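Local coordinates for aminopentol aminotransferase (Sphingopyxis macrogoltabida, PDB 6HBS), which catalyses pyridoxal-phosphate-dependent deamination of the aminopentol HFB1 to its 2-keto form, with pyruvate as preferred amino acceptor, in fumonisin B1 degradation, at residues Ala320-Leu334 with Thr392-Leu404. Sequence-based numbering, arbitrary orientation.
Sequences ALRAGLEAQSQRHGL and TLEATDRAFSAVL
Leu393 O takes two N-H groups from opposite faces of its carbonyl plane: Asp397 N from its own helix, and Gln328 NE2 from across the interface at 2.7 Å. With its chain extended beyond CG (chi2 177°), Gln328 reaches into the hole between Leu393, Thr396, Asp397 and Phe400. At the other branch of that amide, Gln328 OE1 lies 2.8 Å from Thr396 OG1 and, in plane, at the edge of the Phe400 ring. Returning the knob, Leu393 lays CD2 over Gly324, 3.8 Å from Gly324 C; no side chain there stands in the way. Segments 320-332 and 392-404, parts of helices 310-332 and 386-405, run in nearly the same direction, crossing at -26°, with knobs-into-holes packing. They belong to the C-terminal small domain of this fold type I (class-III) aminotransferase, away from the cofactor site; helix 356-367 covers the Thr396 and Ala399 side of the second helix, while strands 336-339 and 346-349 lie under Leu325 and Phe400. On the outer side Arg331 NH2 meets the syn lone pair of Asp397 OD1 at 2.8 Å, a salt bridge whose N-H...O angle is 172°. Phe400 CB sits over the centre of the His332 ring, whose ND1 is tied back to Gln328 O. With an alanine in place of His332, Phe400 CB would probably lose its CH-pi partner and Ser401 OG its weak bond to NE2. Beyond the Schellman turn at Gly333, Leu334 CD1 packs 3.6 Å from Leu404 CD2.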
loop_
_atom_site.group_PDB
_atom_site.type_symbol
_atom_site.label_atom_id
_atom_site.label_comp_id
_atom_site.label_asym_id
_atom_site.label_seq_id
_atom_site.Cartn_x
_atom_site.Cartn_y
_atom_site.Cartn_z
ATOM N N ALA A 320 22.224 24.456 -10.830
ATOM C CA ALA A 320 22.525 24.892 -12.210
ATOM C C ALA A 320 21.236 25.275 -12.922
ATOM O O ALA A 320 21.198 26.263 -13.668
ATOM C CB ALA A 320 23.273 23.829 -13.002
ATOM N N LEU A 321 20.193 24.459 -12.752
ATOM C CA LEU A 321 18.931 24.744 -13.387
ATOM C C LEU A 321 18.386 26.065 -12.838
ATOM O O LEU A 321 17.861 26.880 -13.624
ATOM C CB LEU A 321 17.930 23.610 -13.123
ATOM C CG LEU A 321 16.516 23.868 -13.620
ATOM C CD1 LEU A 321 16.468 23.971 -15.130
ATOM C CD2 LEU A 321 15.559 22.784 -13.125
ATOM N N ARG A 322 18.441 26.224 -11.518
ATOM C CA ARG A 322 17.913 27.428 -10.815
ATOM C C ARG A 322 18.622 28.704 -11.321
ATOM O O ARG A 322 17.961 29.686 -11.681
ATOM C CB ARG A 322 18.091 27.292 -9.304
ATOM C CG ARG A 322 17.670 28.535 -8.520
ATOM C CD ARG A 322 17.412 28.267 -7.051
ATOM N NE ARG A 322 16.178 27.491 -6.936
ATOM C CZ ARG A 322 15.616 27.158 -5.781
ATOM N NH1 ARG A 322 16.232 27.460 -4.644
ATOM N NH2 ARG A 322 14.445 26.539 -5.782
ATOM N N ALA A 323 19.957 28.674 -11.345
ATOM C CA ALA A 323 20.791 29.793 -11.872
ATOM C C ALA A 323 20.414 30.113 -13.318
ATOM O O ALA A 323 20.220 31.285 -13.680
ATOM C CB ALA A 323 22.252 29.438 -11.777
ATOM N N GLY A 324 20.301 29.062 -14.148
ATOM C CA GLY A 324 19.928 29.230 -15.521
ATOM C C GLY A 324 18.588 29.918 -15.694
ATOM O O GLY A 324 18.426 30.809 -16.574
ATOM N N LEU A 325 17.586 29.482 -14.910
ATOM C CA LEU A 325 16.224 30.007 -15.033
ATOM C C LEU A 325 16.163 31.445 -14.528
ATOM O O LEU A 325 15.440 32.255 -15.077
ATOM C CB LEU A 325 15.225 29.112 -14.283
ATOM C CG LEU A 325 14.921 27.760 -14.945
ATOM C CD1 LEU A 325 13.971 26.913 -14.087
ATOM C CD2 LEU A 325 14.328 27.957 -16.321
ATOM N N GLU A 326 16.962 31.770 -13.514
ATOM C CA GLU A 326 17.026 33.128 -13.002
ATOM C C GLU A 326 17.501 34.038 -14.146
ATOM O O GLU A 326 16.848 35.078 -14.472
ATOM C CB GLU A 326 17.931 33.145 -11.769
ATOM C CG GLU A 326 18.331 34.533 -11.294
ATOM C CD GLU A 326 17.167 35.387 -10.840
ATOM O OE1 GLU A 326 17.186 36.635 -11.101
ATOM O OE2 GLU A 326 16.213 34.799 -10.300
ATOM N N ALA A 327 18.591 33.626 -14.795
ATOM C CA ALA A 327 19.221 34.459 -15.874
ATOM C C ALA A 327 18.223 34.610 -17.028
ATOM O O ALA A 327 17.954 35.719 -17.506
ATOM C CB ALA A 327 20.547 33.878 -16.315
ATOM N N GLN A 328 17.571 33.511 -17.424
ATOM C CA GLN A 328 16.618 33.577 -18.544
ATOM C C GLN A 328 15.409 34.452 -18.226
ATOM O O GLN A 328 14.941 35.151 -19.111
ATOM C CB GLN A 328 16.103 32.190 -18.923
ATOM C CG GLN A 328 17.121 31.362 -19.667
ATOM C CD GLN A 328 16.607 29.971 -19.968
ATOM O OE1 GLN A 328 15.466 29.606 -19.655
ATOM N NE2 GLN A 328 17.442 29.213 -20.641
ATOM N N SER A 329 14.913 34.388 -16.984
ATOM C CA SER A 329 13.746 35.167 -16.540
ATOM C C SER A 329 14.033 36.675 -16.606
ATOM O O SER A 329 13.222 37.416 -17.098
ATOM C CB SER A 329 13.271 34.762 -15.167
ATOM O OG SER A 329 14.136 35.236 -14.147
ATOM N N GLN A 330 15.193 37.109 -16.108
ATOM C CA GLN A 330 15.606 38.510 -16.211
ATOM C C GLN A 330 15.675 38.948 -17.688
ATOM O O GLN A 330 15.199 40.031 -18.025
ATOM C CB GLN A 330 16.926 38.715 -15.468
ATOM C CG GLN A 330 16.757 38.847 -13.960
ATOM C CD GLN A 330 17.839 39.696 -13.330
ATOM O OE1 GLN A 330 18.023 40.865 -13.705
ATOM N NE2 GLN A 330 18.551 39.133 -12.350
ATOM N N ARG A 331 16.223 38.089 -18.560
ATOM C CA ARG A 331 16.478 38.378 -19.973
ATOM C C ARG A 331 15.164 38.579 -20.743
ATOM O O ARG A 331 15.100 39.378 -21.672
ATOM C CB ARG A 331 17.311 37.244 -20.589
ATOM C CG ARG A 331 17.775 37.510 -22.015
ATOM C CD ARG A 331 18.636 36.395 -22.590
ATOM N NE ARG A 331 17.837 35.335 -23.198
ATOM C CZ ARG A 331 17.144 35.456 -24.332
ATOM N NH1 ARG A 331 17.098 36.616 -24.970
ATOM N NH2 ARG A 331 16.496 34.416 -24.828
ATOM N N HIS A 332 14.136 37.809 -20.389
ATOM C CA HIS A 332 12.837 37.841 -21.055
ATOM C C HIS A 332 11.837 38.760 -20.331
ATOM O O HIS A 332 10.720 38.944 -20.828
ATOM C CB HIS A 332 12.265 36.420 -21.126
ATOM C CG HIS A 332 12.856 35.566 -22.191
ATOM N ND1 HIS A 332 13.834 34.636 -21.923
ATOM C CD2 HIS A 332 12.569 35.459 -23.503
ATOM C CE1 HIS A 332 14.142 33.999 -23.031
ATOM N NE2 HIS A 332 13.374 34.484 -24.019
ATOM N N GLY A 333 12.206 39.278 -19.148
ATOM C CA GLY A 333 11.372 40.202 -18.365
ATOM C C GLY A 333 10.149 39.525 -17.768
ATOM O O GLY A 333 9.096 40.148 -17.651
ATOM N N LEU A 334 10.277 38.243 -17.392
ATOM C CA LEU A 334 9.191 37.482 -16.782
ATOM C C LEU A 334 9.687 36.926 -15.450
ATOM O O LEU A 334 10.296 35.868 -15.439
ATOM C CB LEU A 334 8.788 36.323 -17.697
ATOM C CG LEU A 334 7.840 36.635 -18.849
ATOM C CD1 LEU A 334 7.715 35.419 -19.764
ATOM C CD2 LEU A 334 6.465 37.051 -18.344
ATOM N N THR A 392 17.752 21.230 -21.096
ATOM C CA THR A 392 16.546 21.729 -20.443
ATOM C C THR A 392 16.416 23.241 -20.702
ATOM O O THR A 392 15.356 23.760 -21.037
ATOM C CB THR A 392 16.590 21.377 -18.956
ATOM O OG1 THR A 392 16.529 19.948 -18.859
ATOM C CG2 THR A 392 15.477 22.037 -18.191
ATOM N N LEU A 393 17.535 23.931 -20.511
ATOM C CA LEU A 393 17.589 25.388 -20.536
ATOM C C LEU A 393 17.399 25.910 -21.960
ATOM O O LEU A 393 16.826 26.979 -22.117
ATOM C CB LEU A 393 18.892 25.883 -19.905
ATOM C CG LEU A 393 18.961 25.789 -18.383
ATOM C CD1 LEU A 393 20.397 25.987 -17.907
ATOM C CD2 LEU A 393 18.034 26.774 -17.680
ATOM N N GLU A 394 17.736 25.122 -22.987
ATOM C CA GLU A 394 17.359 25.487 -24.362
ATOM C C GLU A 394 15.835 25.433 -24.523
ATOM O O GLU A 394 15.238 26.290 -25.170
ATOM C CB GLU A 394 17.996 24.566 -25.406
ATOM C CG GLU A 394 19.488 24.343 -25.214
ATOM C CD GLU A 394 20.438 24.963 -26.229
ATOM O OE1 GLU A 394 21.516 24.359 -26.465
ATOM O OE2 GLU A 394 20.119 26.059 -26.752
ATOM N N ALA A 395 15.196 24.423 -23.913
ATOM C CA ALA A 395 13.745 24.261 -23.992
ATOM C C ALA A 395 13.033 25.382 -23.235
ATOM O O ALA A 395 12.034 25.923 -23.710
ATOM C CB ALA A 395 13.345 22.913 -23.447
ATOM N N THR A 396 13.563 25.715 -22.058
ATOM C CA THR A 396 12.931 26.711 -21.202
ATOM C C THR A 396 13.061 28.100 -21.841
ATOM O O THR A 396 12.177 28.940 -21.703
ATOM C CB THR A 396 13.479 26.689 -19.774
ATOM O OG1 THR A 396 14.884 26.905 -19.742
ATOM C CG2 THR A 396 13.141 25.397 -19.063
ATOM N N ASP A 397 14.158 28.316 -22.558
ATOM C CA ASP A 397 14.390 29.590 -23.263
ATOM C C ASP A 397 13.294 29.783 -24.307
ATOM O O ASP A 397 12.631 30.835 -24.334
ATOM C CB ASP A 397 15.777 29.632 -23.905
ATOM C CG ASP A 397 16.096 31.026 -24.429
ATOM O OD1 ASP A 397 16.350 31.922 -23.589
ATOM O OD2 ASP A 397 15.993 31.221 -25.653
ATOM N N ARG A 398 13.083 28.746 -25.141
ATOM C CA ARG A 398 12.030 28.779 -26.146
ATOM C C ARG A 398 10.651 28.943 -25.495
ATOM O O ARG A 398 9.724 29.491 -26.101
ATOM C CB ARG A 398 12.116 27.533 -27.035
ATOM C CG ARG A 398 13.360 27.561 -27.914
ATOM C CD ARG A 398 13.378 26.572 -29.058
ATOM N NE ARG A 398 13.319 25.203 -28.585
ATOM C CZ ARG A 398 14.355 24.509 -28.122
ATOM N NH1 ARG A 398 15.571 25.031 -28.180
ATOM N NH2 ARG A 398 14.158 23.309 -27.587
ATOM N N ALA A 399 10.494 28.432 -24.270
ATOM C CA ALA A 399 9.217 28.454 -23.608
ATOM C C ALA A 399 8.896 29.878 -23.150
ATOM O O ALA A 399 7.758 30.324 -23.273
ATOM C CB ALA A 399 9.202 27.453 -22.464
ATOM N N PHE A 400 9.889 30.567 -22.585
ATOM C CA PHE A 400 9.760 31.988 -22.235
ATOM C C PHE A 400 9.348 32.800 -23.471
ATOM O O PHE A 400 8.403 33.596 -23.383
ATOM C CB PHE A 400 11.055 32.533 -21.624
ATOM C CG PHE A 400 11.285 32.182 -20.174
ATOM C CD1 PHE A 400 10.477 32.700 -19.175
ATOM C CD2 PHE A 400 12.337 31.375 -19.799
ATOM C CE1 PHE A 400 10.686 32.353 -17.846
ATOM C CE2 PHE A 400 12.555 31.046 -18.472
ATOM C CZ PHE A 400 11.720 31.524 -17.500
ATOM N N SER A 401 9.991 32.537 -24.626
ATOM C CA SER A 401 9.676 33.266 -25.886
ATOM C C SER A 401 8.227 33.005 -26.277
ATOM O O SER A 401 7.523 33.942 -26.638
ATOM C CB SER A 401 10.583 32.896 -27.044
ATOM O OG SER A 401 11.933 33.145 -26.718
ATOM N N ALA A 402 7.805 31.732 -26.206
ATOM C CA ALA A 402 6.464 31.353 -26.643
ATOM C C ALA A 402 5.401 32.020 -25.752
ATOM O O ALA A 402 4.321 32.418 -26.223
ATOM C CB ALA A 402 6.330 29.842 -26.677
ATOM N N VAL A 403 5.709 32.162 -24.462
ATOM C CA VAL A 403 4.785 32.791 -23.517
ATOM C C VAL A 403 4.655 34.289 -23.838
ATOM O O VAL A 403 3.549 34.834 -23.806
ATOM C CB VAL A 403 5.240 32.525 -22.067
ATOM C CG1 VAL A 403 4.724 33.554 -21.081
ATOM C CG2 VAL A 403 4.840 31.119 -21.641
ATOM N N LEU A 404 5.777 34.942 -24.144
ATOM C CA LEU A 404 5.773 36.368 -24.499
ATOM C C LEU A 404 5.024 36.598 -25.821
ATOM O O LEU A 404 4.189 37.477 -25.917
ATOM C CB LEU A 404 7.212 36.874 -24.579
ATOM C CG LEU A 404 7.911 36.991 -23.225
ATOM C CD1 LEU A 404 9.374 37.384 -23.392
ATOM C CD2 LEU A 404 7.181 37.971 -22.312
HETATM O O HOH W 1 18.802 33.425 -21.956
#